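Local coordinates for metallo-beta-lactamase domain-containing protein (Enterococcus faecalis, PDB 2AZ4) that binds two zinc ions in a metallo-beta-lactamase fold and may act as an RNA-binding exonuclease, at residues T8-S13 / V22-Y27. Sequence-based numbering, arbitrary orientation.
Sequences TVTFHS and VIEVAY
An antiparallel beta hairpin, part of one of the two mixed sheets of the metallo-beta-lactamase fold, pairs residues 8-13 of strand 7-13 with strand 22-27. T8 with A26 and T10 with E24 are hydrogen-bonded pairs; T10 N to E24 O is 2.9 Å and nearly straight (163°). A classic bulge ends the regular ladder, H12 and S13 both facing V22; S13 N to V22 O is weak, whereas V22 N reaches S13 O at 3.2 Å from above the carbonyl plane. The bulge swings the H12 ring onto the face that carries T10 and E24. There H12 NE2 donates to E24 OE1 at 2.7 Å, in the ring plane and on the anti lone pair, with ring and carboxylate nearly coplanar (20°). E24 reaches it fully extended, CG anti to the backbone N (chi1 179°), while T10 CG2 sits 3.5 Å above the plane of the H12 ring, offset toward its rim. On the other face I23 lies alongside V9 and F11, its CG2 3.7 Å from V9 CG1, and M214 of strand 212-216 in the second sheet packs against all three. E24 OE1 is thus held by a short bond from H12 NE2 and linked through a water to T10 OG1, and the nearby carboxylate would probably favour a protonated H12.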
loop_
_atom_site.group_PDB
_atom_site.type_symbol
_atom_site.label_atom_id
_atom_site.label_comp_id
_atom_site.label_asym_id
_atom_site.label_seq_id
_atom_site.Cartn_x
_atom_site.Cartn_y
_atom_site.Cartn_z
ATOM N N THR A 8 25.496 -9.613 1.805
ATOM C CA THR A 8 24.548 -10.673 2.159
ATOM C C THR A 8 23.101 -10.154 2.183
ATOM O O THR A 8 22.822 -9.121 2.795
ATOM C CB THR A 8 24.902 -11.314 3.531
ATOM O OG1 THR A 8 26.266 -11.742 3.515
ATOM C CG2 THR A 8 24.020 -12.545 3.814
ATOM N N VAL A 9 22.206 -10.883 1.528
ATOM C CA VAL A 9 20.772 -10.632 1.536
ATOM C C VAL A 9 20.071 -11.712 2.370
ATOM O O VAL A 9 20.252 -12.904 2.113
ATOM C CB VAL A 9 20.182 -10.676 0.097
ATOM C CG1 VAL A 9 18.761 -10.173 0.072
ATOM C CG2 VAL A 9 21.034 -9.885 -0.897
ATOM N N THR A 10 19.266 -11.302 3.351
ATOM C CA THR A 10 18.571 -12.229 4.236
ATOM C C THR A 10 17.089 -11.994 4.143
ATOM O O THR A 10 16.634 -10.855 4.300
ATOM C CB THR A 10 18.929 -12.052 5.720
ATOM O OG1 THR A 10 20.344 -12.058 5.898
ATOM C CG2 THR A 10 18.326 -13.190 6.564
ATOM N N PHE A 11 16.343 -13.070 3.927
ATOM C CA PHE A 11 14.884 -13.022 3.830
ATOM C C PHE A 11 14.254 -13.372 5.171
ATOM O O PHE A 11 13.845 -14.511 5.426
ATOM C CB PHE A 11 14.391 -13.908 2.682
ATOM C CG PHE A 11 14.919 -13.469 1.349
ATOM C CD1 PHE A 11 14.172 -12.589 0.538
ATOM C CD2 PHE A 11 16.192 -13.879 0.918
ATOM C CE1 PHE A 11 14.683 -12.140 -0.679
ATOM C CE2 PHE A 11 16.710 -13.432 -0.301
ATOM C CZ PHE A 11 15.953 -12.556 -1.101
ATOM N N HIS A 12 14.220 -12.365 6.041
ATOM C CA HIS A 12 13.757 -12.533 7.413
ATOM C C HIS A 12 12.303 -12.918 7.533
ATOM O O HIS A 12 11.958 -13.690 8.418
ATOM C CB HIS A 12 14.017 -11.239 8.214
ATOM C CG HIS A 12 15.472 -10.976 8.481
ATOM N ND1 HIS A 12 16.228 -11.771 9.319
ATOM C CD2 HIS A 12 16.303 -9.998 8.041
ATOM C CE1 HIS A 12 17.460 -11.293 9.385
ATOM N NE2 HIS A 12 17.537 -10.229 8.601
ATOM N N SER A 13 11.442 -12.391 6.652
ATOM C CA SER A 13 10.002 -12.460 6.870
ATOM C C SER A 13 9.228 -12.231 5.587
ATOM O O SER A 13 9.740 -11.647 4.642
ATOM C CB SER A 13 9.606 -11.379 7.890
ATOM O OG SER A 13 8.278 -11.512 8.335
ATOM N N VAL A 22 10.299 -8.544 5.036
ATOM C CA VAL A 22 11.380 -7.835 5.692
ATOM C C VAL A 22 12.648 -8.501 5.187
ATOM O O VAL A 22 12.908 -9.681 5.469
ATOM C CB VAL A 22 11.305 -7.899 7.243
ATOM C CG1 VAL A 22 12.476 -7.162 7.868
ATOM C CG2 VAL A 22 9.953 -7.346 7.770
ATOM N N ILE A 23 13.415 -7.741 4.422
ATOM C CA ILE A 23 14.648 -8.219 3.860
ATOM C C ILE A 23 15.737 -7.326 4.391
ATOM O O ILE A 23 15.535 -6.115 4.538
ATOM C CB ILE A 23 14.585 -8.191 2.298
ATOM C CG1 ILE A 23 13.529 -9.204 1.810
ATOM C CG2 ILE A 23 15.938 -8.405 1.676
ATOM C CD1 ILE A 23 13.062 -8.974 0.362
ATOM N N GLU A 24 16.873 -7.948 4.681
ATOM C CA GLU A 24 18.091 -7.268 5.074
ATOM C C GLU A 24 19.144 -7.379 3.990
ATOM O O GLU A 24 19.340 -8.445 3.394
ATOM C CB GLU A 24 18.648 -7.872 6.362
ATOM C CG GLU A 24 19.937 -7.223 6.821
ATOM C CD GLU A 24 20.502 -7.868 8.077
ATOM O OE1 GLU A 24 19.884 -8.817 8.593
ATOM O OE2 GLU A 24 21.570 -7.429 8.545
ATOM N N VAL A 25 19.815 -6.268 3.745
ATOM C CA VAL A 25 20.980 -6.236 2.886
ATOM C C VAL A 25 22.110 -5.698 3.734
ATOM O O VAL A 25 22.001 -4.605 4.290
ATOM C CB VAL A 25 20.785 -5.376 1.609
ATOM C CG1 VAL A 25 22.073 -5.389 0.768
ATOM C CG2 VAL A 25 19.634 -5.929 0.766
ATOM N N ALA A 26 23.173 -6.487 3.864
ATOM C CA ALA A 26 24.323 -6.128 4.708
ATOM C C ALA A 26 25.653 -6.173 3.958
ATOM O O ALA A 26 25.891 -7.066 3.138
ATOM C CB ALA A 26 24.391 -7.029 5.912
ATOM N N TYR A 27 26.503 -5.200 4.276
ATOM C CA TYR A 27 27.828 -5.039 3.704
ATOM C C TYR A 27 28.716 -4.308 4.713
ATOM O O TYR A 27 28.404 -3.180 5.117
ATOM C CB TYR A 27 27.785 -4.209 2.415
ATOM C CG TYR A 27 29.144 -4.088 1.749
ATOM C CD1 TYR A 27 29.678 -5.155 1.023
ATOM C CD2 TYR A 27 29.891 -2.915 1.846
ATOM C CE1 TYR A 27 30.923 -5.060 0.404
ATOM C CE2 TYR A 27 31.148 -2.813 1.244
ATOM C CZ TYR A 27 31.650 -3.895 0.516
ATOM O OH TYR A 27 32.869 -3.799 -0.107
HETATM O O HOH W 1 27.603 -9.543 4.427
HETATM O O HOH W 2 21.042 -11.505 8.683
#